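Local coordinates for protein Hpr(Ser) kinase (Coxiella burnetii, PDB 3TQF) that probably phosphorylates a serine of the phosphocarrier protein HPr with ATP as the likely phosphate source, and removes that phosphate again, at residues Q42-D47 / A88-H93; N56-S61 / I122-N127; I99-P104 / I131-H136. All blocks are in the same frame, centred on the assembly; numbering follows the deposited sequence.

In the fold
All three contacts lie on or beside the mixed central sheet, with strand 92-102 used by contacts 1 and 3 and flanked by strands of contact 2. Contact 1 meets the loop leading into it and its first residues, contact 3 its C-terminal end, and contact 2 sets its antiparallel neighbour 58-61 against the hairpin of strands 117-123 and 126-134. Along the chain, 42-47, 56-61, 88-93, 99-104, 122-127 and 131-136 follow in that order, so contact 2 interleaves with both others while contact 1 closes before contact 3 opens. Contacts 1 and 2 touch at H93 and G60, centres about 16 Å apart; contact 3 is centred about 22 Å from either. Contacts 1 and 3 thus hold opposite ends of strand 92-102.

Contact 1. Residues Q42-D47 / A88-H93; sequences QLVCDD and AVVNQH
L43 O accepts the backbone N-H of V90, N to O 2.9 Å, with the donor nearly along the C=O axis. L43 also gives its own N-H to A88 O (L43 N to A88 O 3.0 Å), so a single beta bridge, L43 with V89, joins strand 42-45, at L43, to the loop leading into strand 92-102; the two backbones run in the same direction. Just beyond it, V44 and C45 both face F11 in a classic beta bulge, C45 is in a disulfide with C62, and D46 makes a weak hydrogen bond to S30 of a probable P-loop.

V89 approaches L43 from one flank, CG1 lying 3.5 Å from L43 O. On the other flank Q42 and V90 cross obliquely: Q42 CG is anti to its carbonyl carbon (chi1 -66°), and the extended chain carries the amide to V90 CG2, which is 3.9 Å from both Q42 OE1 and Q42 NE2. The amide gets its polar anchor elsewhere, NE2 bonding to the backbone O of D87. Helices 80-84 and 29-38 cover L43 and A88. Past the bridge, V44 CG1, anti to its backbone N, rests 3.8 Å from V90 O.

Contact 2. Residues N56-S61 / I122-N127; sequences NQLIGS and IILGIN
L58 meets I123, L124 and I126 with no aromatic ring or other flat side-chain group at the interface, so there are no faces or edges to match: branched aliphatic chains do most of the touching, on a beta hairpin that closes over one leucine. L58 points toward the hairpin, its CG anti to the backbone N (chi1 -179°), and its two methyls go to different partners. CD2 lies against the beta-branch of I123, 3.5 Å from I123 CG2, and the two side chains cross at about a right angle. CD1 meets L124 methyl to methyl, L58 CD1 to L124 CD1 4.0 Å, again with the side chains roughly perpendicular. Nearer the backbone, I126 reaches in with the far end of its chain, so that I126 CD1 lies 4.0 Å from L58 CB.

I123 to I126 form a type I' turn, with L124 and G125 both at positive phi, and three of its residues touch L58. The turn is shut by two backbone hydrogen bonds, I123 N to I126 O at 3.0 Å and I126 N to I123 O at 3.1 Å, which makes it a tight two-residue hairpin; the backbones of 56-61 and 122-127 share no hydrogen bond, and their nearest CA atoms, those of L58 and I126, are 7.4 Å apart.

The hairpin belongs to strands 117-123 and 126-134, whereas L58 sits on strand 58-61, hydrogen-bonded through its backbone to V95 of strand 92-102. V128 packs against both L58 and I123. L51 and Q53 of strand 48-53 and W7 and Q5 of strand 5-8 touch the hairpin side chains as well.

Contact 3. Residues I99-P104 / I131-H136; sequences ISLVKP and ILFPIH
Strands 99-102 and 131-134 run parallel, their short axes 4.6 Å apart at closest approach and turned by -31°, in strict register: I99 beside I131, S100 beside L132, L101 beside F133 and V102 beside P134. The bonding falls to alternate residues of the first strand. S100 N-H goes to I131 O, and S100 O takes F133 N-H; V102 N-H then goes to F133 O (V102 N to F133 O 2.8 Å), and V102 O takes I135 N-H. P134, with no amide hydrogen, occupies a position whose N is not called on in this pairing.

I99, L101, I131 and F133 line one face of the sheet. There I99 CG2 lies 4.1 Å from F133 CB, the two side chains side by side and pointing the same way, while L101 CD2 comes obliquely to F133 CD1 at 4.3 Å. P134 CD sits over one face of the F133 ring, toward its rim. On the face of S100, L132, V102 and P134, S100 CB meets L132 CD2 at 3.9 Å, and M107 packs on the last three. Beyond the strands, I135 CG2 stands between its own backbone N and carbonyl carbon, on the side of V102 O. P104 then lies over one face of the H136 imidazole in a CH-pi contact, CG 3.9 Å from the ring centroid.

In helix 141-165, L148 covers I99 and I131, and L141 covers F133 and I135; G74 of the second subunit packs on F133 and P134, and N26 of that subunit on H136. On its other edge strand 92-102 pairs parallel with 17-23, and L101 touches the probable P-loop that starts at the end of that strand, an arrangement consistent with the nucleotide-binding core of the HPr kinase C-terminal domain.

Contact 1. Residues Q42-D47 / A88-H93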
loop_
_atom_site.group_PDB
_atom_site.type_symbol
_atom_site.label_atom_id
_atom_site.label_comp_id
_atom_site.label_asym_id
_atom_site.label_seq_id
_atom_site.Cartn_x
_atom_site.Cartn_y
_atom_site.Cartn_z
ATOM N N GLN A 42 12.563 11.441 -2.115
ATOM C CA GLN A 42 13.926 11.266 -2.603
ATOM C C GLN A 42 14.814 10.514 -1.626
ATOM O O GLN A 42 14.668 10.631 -0.411
ATOM C CB GLN A 42 14.557 12.628 -2.902
ATOM C CG GLN A 42 13.907 13.379 -4.042
ATOM C CD GLN A 42 14.443 14.788 -4.188
ATOM O OE1 GLN A 42 14.571 15.520 -3.205
ATOM N NE2 GLN A 42 14.749 15.181 -5.418
ATOM N N LEU A 43 15.753 9.758 -2.188
ATOM C CA LEU A 43 16.766 9.040 -1.423
ATOM C C LEU A 43 18.019 9.897 -1.305
ATOM O O LEU A 43 18.462 10.491 -2.284
ATOM C CB LEU A 43 17.112 7.722 -2.130
ATOM C CG LEU A 43 18.316 6.916 -1.637
ATOM C CD1 LEU A 43 18.120 6.440 -0.206
ATOM C CD2 LEU A 43 18.551 5.744 -2.568
ATOM N N VAL A 44 18.582 9.968 -0.103
ATOM C CA VAL A 44 19.924 10.496 0.071
ATOM C C VAL A 44 20.871 9.313 0.231
ATOM O O VAL A 44 21.844 9.194 -0.518
ATOM C CB VAL A 44 20.036 11.455 1.266
ATOM C CG1 VAL A 44 21.389 12.144 1.263
ATOM C CG2 VAL A 44 18.937 12.488 1.214
ATOM N N CYS A 45 20.579 8.427 1.182
ATOM C CA CYS A 45 21.426 7.257 1.400
ATOM C C CYS A 45 20.759 6.119 2.179
ATOM O O CYS A 45 19.929 6.352 3.055
ATOM C CB CYS A 45 22.699 7.674 2.132
ATOM S SG CYS A 45 24.109 6.611 1.778
ATOM N N ASP A 46 21.153 4.890 1.846
ATOM C CA ASP A 46 20.718 3.691 2.554
ATOM C C ASP A 46 21.803 3.317 3.556
ATOM O O ASP A 46 22.987 3.576 3.321
ATOM C CB ASP A 46 20.510 2.543 1.555
ATOM C CG ASP A 46 19.520 1.480 2.049
ATOM O OD1 ASP A 46 18.404 1.843 2.501
ATOM O OD2 ASP A 46 19.851 0.272 1.947
ATOM N N ASP A 47 21.392 2.730 4.676
ATOM C CA ASP A 47 22.305 2.164 5.685
ATOM C C ASP A 47 23.176 3.159 6.459
ATOM O O ASP A 47 23.004 3.303 7.665
ATOM C CB ASP A 47 23.201 1.073 5.083
ATOM C CG ASP A 47 24.023 0.350 6.146
ATOM O OD1 ASP A 47 23.456 0.019 7.212
ATOM O OD2 ASP A 47 25.236 0.119 5.924
ATOM N N ALA A 88 15.070 11.337 -8.421
ATOM C CA ALA A 88 14.695 10.485 -7.282
ATOM C C ALA A 88 15.805 10.349 -6.234
ATOM O O ALA A 88 15.569 9.831 -5.145
ATOM C CB ALA A 88 14.284 9.102 -7.778
ATOM N N VAL A 89 17.014 10.796 -6.574
ATOM C CA VAL A 89 18.152 10.762 -5.652
ATOM C C VAL A 89 18.793 12.143 -5.522
ATOM O O VAL A 89 18.820 12.924 -6.473
ATOM C CB VAL A 89 19.229 9.763 -6.120
ATOM C CG1 VAL A 89 20.331 9.642 -5.081
ATOM C CG2 VAL A 89 18.613 8.403 -6.396
ATOM N N VAL A 90 19.312 12.424 -4.331
ATOM C CA VAL A 90 19.977 13.687 -4.024
ATOM C C VAL A 90 21.283 13.382 -3.302
ATOM O O VAL A 90 21.345 12.443 -2.511
ATOM C CB VAL A 90 19.052 14.588 -3.163
ATOM C CG1 VAL A 90 19.797 15.194 -1.999
ATOM C CG2 VAL A 90 18.398 15.666 -4.029
ATOM N N ASN A 91 22.329 14.158 -3.582
ATOM C CA ASN A 91 23.655 13.873 -3.009
ATOM C C ASN A 91 23.838 14.364 -1.566
ATOM O O ASN A 91 24.649 13.807 -0.826
ATOM C CB ASN A 91 24.793 14.372 -3.919
ATOM C CG ASN A 91 24.837 15.887 -4.056
ATOM O OD1 ASN A 91 23.932 16.599 -3.617
ATOM N ND2 ASN A 91 25.901 16.386 -4.676
ATOM N N GLN A 92 23.091 15.393 -1.172
ATOM C CA GLN A 92 23.093 15.852 0.217
ATOM C C GLN A 92 21.845 16.659 0.573
ATOM O O GLN A 92 21.093 17.082 -0.302
ATOM C CB GLN A 92 24.351 16.676 0.521
ATOM C CG GLN A 92 24.590 17.847 -0.409
ATOM C CD GLN A 92 25.674 18.779 0.098
ATOM O OE1 GLN A 92 26.865 18.469 0.027
ATOM N NE2 GLN A 92 25.266 19.935 0.607
ATOM N N HIS A 93 21.637 16.863 1.871
ATOM C CA HIS A 93 20.509 17.639 2.368
ATOM C C HIS A 93 20.670 17.856 3.869
ATOM O O HIS A 93 21.326 17.069 4.546
ATOM C CB HIS A 93 19.193 16.907 2.084
ATOM C CG HIS A 93 17.978 17.774 2.193
ATOM N ND1 HIS A 93 17.344 18.018 3.391
ATOM C CD2 HIS A 93 17.275 18.445 1.250
ATOM C CE1 HIS A 93 16.308 18.809 3.184
ATOM N NE2 HIS A 93 16.242 19.081 1.893
#

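Contact 2. Residues N56-S61 / I122-N127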
loop_
_atom_site.group_PDB
_atom_site.type_symbol
_atom_site.label_atom_id
_atom_site.label_comp_id
_atom_site.label_asym_id
_atom_site.label_seq_id
_atom_site.Cartn_x
_atom_site.Cartn_y
_atom_site.Cartn_z
ATOM N N ASN A 56 26.165 26.485 10.343
ATOM C CA ASN A 56 25.140 26.135 11.334
ATOM C C ASN A 56 24.045 25.225 10.751
ATOM O O ASN A 56 22.855 25.386 11.046
ATOM C CB ASN A 56 24.535 27.401 11.961
ATOM C CG ASN A 56 25.573 28.252 12.680
ATOM O OD1 ASN A 56 26.321 27.755 13.525
ATOM N ND2 ASN A 56 25.621 29.540 12.350
ATOM N N GLN A 57 24.462 24.278 9.915
ATOM C CA GLN A 57 23.567 23.255 9.391
ATOM C C GLN A 57 24.204 21.884 9.544
ATOM O O GLN A 57 25.390 21.708 9.254
ATOM C CB GLN A 57 23.275 23.486 7.911
ATOM C CG GLN A 57 22.530 24.761 7.593
ATOM C CD GLN A 57 21.980 24.758 6.172
ATOM O OE1 GLN A 57 22.732 24.645 5.202
ATOM N NE2 GLN A 57 20.660 24.873 6.047
ATOM N N LEU A 58 23.411 20.921 10.001
ATOM C CA LEU A 58 23.812 19.528 9.995
ATOM C C LEU A 58 23.443 18.965 8.634
ATOM O O LEU A 58 22.270 18.732 8.353
ATOM C CB LEU A 58 23.102 18.757 11.109
ATOM C CG LEU A 58 23.447 17.275 11.255
ATOM C CD1 LEU A 58 24.923 17.080 11.564
ATOM C CD2 LEU A 58 22.591 16.662 12.340
ATOM N N ILE A 59 24.450 18.770 7.787
ATOM C CA ILE A 59 24.260 18.228 6.445
ATOM C C ILE A 59 24.624 16.744 6.410
ATOM O O ILE A 59 25.657 16.339 6.930
ATOM C CB ILE A 59 25.129 18.978 5.411
ATOM C CG1 ILE A 59 24.793 20.472 5.404
ATOM C CG2 ILE A 59 24.942 18.387 4.015
ATOM C CD1 ILE A 59 23.372 20.776 5.011
ATOM N N GLY A 60 23.765 15.948 5.789
ATOM C CA GLY A 60 23.990 14.515 5.628
ATOM C C GLY A 60 24.234 14.169 4.171
ATOM O O GLY A 60 23.480 14.588 3.295
ATOM N N SER A 61 25.284 13.395 3.917
ATOM C CA SER A 61 25.678 13.041 2.559
ATOM C C SER A 61 26.037 11.565 2.466
ATOM O O SER A 61 26.545 10.981 3.420
ATOM C CB SER A 61 26.862 13.895 2.119
ATOM O OG SER A 61 27.749 14.098 3.200
ATOM N N ILE A 122 20.877 14.232 19.919
ATOM C CA ILE A 122 22.069 15.061 19.765
ATOM C C ILE A 122 22.928 14.462 18.658
ATOM O O ILE A 122 23.545 13.413 18.839
ATOM C CB ILE A 122 22.896 15.156 21.069
ATOM C CG1 ILE A 122 21.996 15.428 22.281
ATOM C CG2 ILE A 122 23.947 16.239 20.940
ATOM C CD1 ILE A 122 21.006 16.547 22.081
ATOM N N ILE A 123 22.942 15.120 17.502
ATOM C CA ILE A 123 23.763 14.696 16.372
ATOM C C ILE A 123 24.860 15.741 16.143
ATOM O O ILE A 123 24.589 16.850 15.693
ATOM C CB ILE A 123 22.915 14.515 15.098
ATOM C CG1 ILE A 123 21.667 13.680 15.403
ATOM C CG2 ILE A 123 23.743 13.861 14.002
ATOM C CD1 ILE A 123 20.845 13.311 14.186
ATOM N N LEU A 124 26.094 15.379 16.473
ATOM C CA LEU A 124 27.214 16.316 16.451
ATOM C C LEU A 124 26.879 17.614 17.182
ATOM O O LEU A 124 27.160 18.704 16.690
ATOM C CB LEU A 124 27.656 16.605 15.012
ATOM C CG LEU A 124 28.121 15.386 14.214
ATOM C CD1 LEU A 124 28.516 15.790 12.798
ATOM C CD2 LEU A 124 29.273 14.696 14.926
ATOM N N GLY A 125 26.264 17.478 18.356
ATOM C CA GLY A 125 25.955 18.615 19.216
ATOM C C GLY A 125 24.769 19.455 18.789
ATOM O O GLY A 125 24.533 20.517 19.359
ATOM N N ILE A 126 24.019 18.995 17.793
ATOM C CA ILE A 126 22.847 19.719 17.312
ATOM C C ILE A 126 21.583 18.960 17.712
ATOM O O ILE A 126 21.525 17.742 17.594
ATOM C CB ILE A 126 22.914 19.926 15.782
ATOM C CG1 ILE A 126 24.011 20.945 15.455
ATOM C CG2 ILE A 126 21.575 20.393 15.232
ATOM C CD1 ILE A 126 24.097 21.319 13.991
ATOM N N ASN A 127 20.588 19.691 18.207
ATOM C CA ASN A 127 19.323 19.101 18.611
ATOM C C ASN A 127 18.473 18.824 17.397
ATOM O O ASN A 127 17.985 19.754 16.760
ATOM C CB ASN A 127 18.552 20.033 19.547
ATOM C CG ASN A 127 19.200 20.162 20.906
ATOM O OD1 ASN A 127 20.219 19.533 21.178
ATOM N ND2 ASN A 127 18.613 20.983 21.769
#

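Contact 3. Residues I99-P104 / I131-H136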
loop_
_atom_site.group_PDB
_atom_site.type_symbol
_atom_site.label_atom_id
_atom_site.label_comp_id
_atom_site.label_asym_id
_atom_site.label_seq_id
_atom_site.Cartn_x
_atom_site.Cartn_y
_atom_site.Cartn_z
ATOM N N ILE A 99 13.297 9.890 12.719
ATOM C CA ILE A 99 12.216 8.989 13.110
ATOM C C ILE A 99 12.793 7.637 13.495
ATOM O O ILE A 99 13.590 7.058 12.764
ATOM C CB ILE A 99 11.181 8.797 11.988
ATOM C CG1 ILE A 99 10.526 10.129 11.627
ATOM C CG2 ILE A 99 10.113 7.798 12.413
ATOM C CD1 ILE A 99 9.651 10.052 10.406
ATOM N N SER A 100 12.378 7.146 14.656
ATOM C CA SER A 100 12.832 5.871 15.184
ATOM C C SER A 100 11.646 4.914 15.215
ATOM O O SER A 100 10.735 5.087 16.022
ATOM C CB SER A 100 13.402 6.068 16.587
ATOM O OG SER A 100 13.974 4.874 17.074
ATOM N N LEU A 101 11.660 3.922 14.323
ATOM C CA LEU A 101 10.566 2.958 14.204
ATOM C C LEU A 101 10.666 1.942 15.321
ATOM O O LEU A 101 11.665 1.243 15.428
ATOM C CB LEU A 101 10.626 2.235 12.860
ATOM C CG LEU A 101 10.507 3.085 11.591
ATOM C CD1 LEU A 101 10.736 2.216 10.375
ATOM C CD2 LEU A 101 9.154 3.778 11.513
ATOM N N VAL A 102 9.622 1.862 16.142
ATOM C CA VAL A 102 9.625 1.039 17.346
ATOM C C VAL A 102 8.503 0.016 17.295
ATOM O O VAL A 102 7.429 0.300 16.771
ATOM C CB VAL A 102 9.432 1.909 18.601
ATOM C CG1 VAL A 102 9.373 1.049 19.859
ATOM C CG2 VAL A 102 10.546 2.937 18.703
ATOM N N LYS A 103 8.756 -1.172 17.840
ATOM C CA LYS A 103 7.737 -2.211 17.929
ATOM C C LYS A 103 6.732 -1.768 18.987
ATOM O O LYS A 103 7.132 -1.329 20.066
ATOM C CB LYS A 103 8.345 -3.557 18.331
ATOM C CG LYS A 103 9.481 -4.064 17.430
ATOM C CD LYS A 103 9.000 -4.993 16.326
ATOM C CE LYS A 103 10.176 -5.706 15.663
ATOM N NZ LYS A 103 10.742 -6.792 16.517
ATOM N N PRO A 104 5.427 -1.872 18.689
ATOM C CA PRO A 104 4.386 -1.428 19.612
ATOM C C PRO A 104 4.587 -1.856 21.064
ATOM O O PRO A 104 4.330 -1.066 21.969
ATOM C CB PRO A 104 3.128 -2.069 19.036
ATOM C CG PRO A 104 3.379 -2.109 17.581
ATOM C CD PRO A 104 4.855 -2.314 17.405
ATOM N N ILE A 131 11.084 11.412 16.695
ATOM C CA ILE A 131 9.780 10.820 16.951
ATOM C C ILE A 131 9.944 9.323 17.117
ATOM O O ILE A 131 10.655 8.692 16.353
ATOM C CB ILE A 131 8.794 11.099 15.796
ATOM C CG1 ILE A 131 8.610 12.609 15.607
ATOM C CG2 ILE A 131 7.449 10.426 16.065
ATOM C CD1 ILE A 131 7.650 12.979 14.505
ATOM N N LEU A 132 9.302 8.767 18.135
ATOM C CA LEU A 132 9.197 7.321 18.288
ATOM C C LEU A 132 7.890 6.892 17.640
ATOM O O LEU A 132 6.821 7.253 18.117
ATOM C CB LEU A 132 9.205 6.922 19.772
ATOM C CG LEU A 132 10.411 7.325 20.631
ATOM C CD1 LEU A 132 10.309 6.667 21.989
ATOM C CD2 LEU A 132 11.733 6.962 19.986
ATOM N N PHE A 133 7.971 6.142 16.545
ATOM C CA PHE A 133 6.775 5.739 15.812
ATOM C C PHE A 133 6.514 4.243 15.910
ATOM O O PHE A 133 7.373 3.448 15.549
ATOM C CB PHE A 133 6.873 6.140 14.342
ATOM C CG PHE A 133 5.563 6.047 13.620
ATOM C CD1 PHE A 133 5.255 4.943 12.850
ATOM C CD2 PHE A 133 4.620 7.051 13.750
ATOM C CE1 PHE A 133 4.046 4.851 12.204
ATOM C CE2 PHE A 133 3.404 6.963 13.106
ATOM C CZ PHE A 133 3.117 5.862 12.332
ATOM N N PRO A 134 5.312 3.857 16.381
ATOM C CA PRO A 134 4.957 2.449 16.496
ATOM C C PRO A 134 4.701 1.818 15.136
ATOM O O PRO A 134 3.952 2.371 14.335
ATOM C CB PRO A 134 3.670 2.482 17.311
ATOM C CG PRO A 134 3.063 3.778 16.987
ATOM C CD PRO A 134 4.191 4.731 16.771
ATOM N N ILE A 135 5.317 0.666 14.891
ATOM C CA ILE A 135 5.214 -0.003 13.601
ATOM C C ILE A 135 4.251 -1.186 13.668
ATOM O O ILE A 135 4.540 -2.196 14.303
ATOM C CB ILE A 135 6.604 -0.465 13.097
ATOM C CG1 ILE A 135 6.495 -1.092 11.704
ATOM C CG2 ILE A 135 7.246 -1.450 14.070
ATOM C CD1 ILE A 135 7.807 -1.046 10.912
ATOM N N HIS A 136 3.098 -1.041 13.021
ATOM C CA HIS A 136 2.154 -2.141 12.846
ATOM C C HIS A 136 2.278 -2.634 11.409
ATOM O O HIS A 136 2.413 -1.820 10.495
ATOM C CB HIS A 136 0.727 -1.671 13.101
ATOM C CG HIS A 136 0.495 -1.159 14.488
ATOM N ND1 HIS A 136 0.121 -1.978 15.533
ATOM C CD2 HIS A 136 0.571 0.092 15.000
ATOM C CE1 HIS A 136 -0.017 -1.254 16.629
ATOM N NE2 HIS A 136 0.251 0.005 16.334
#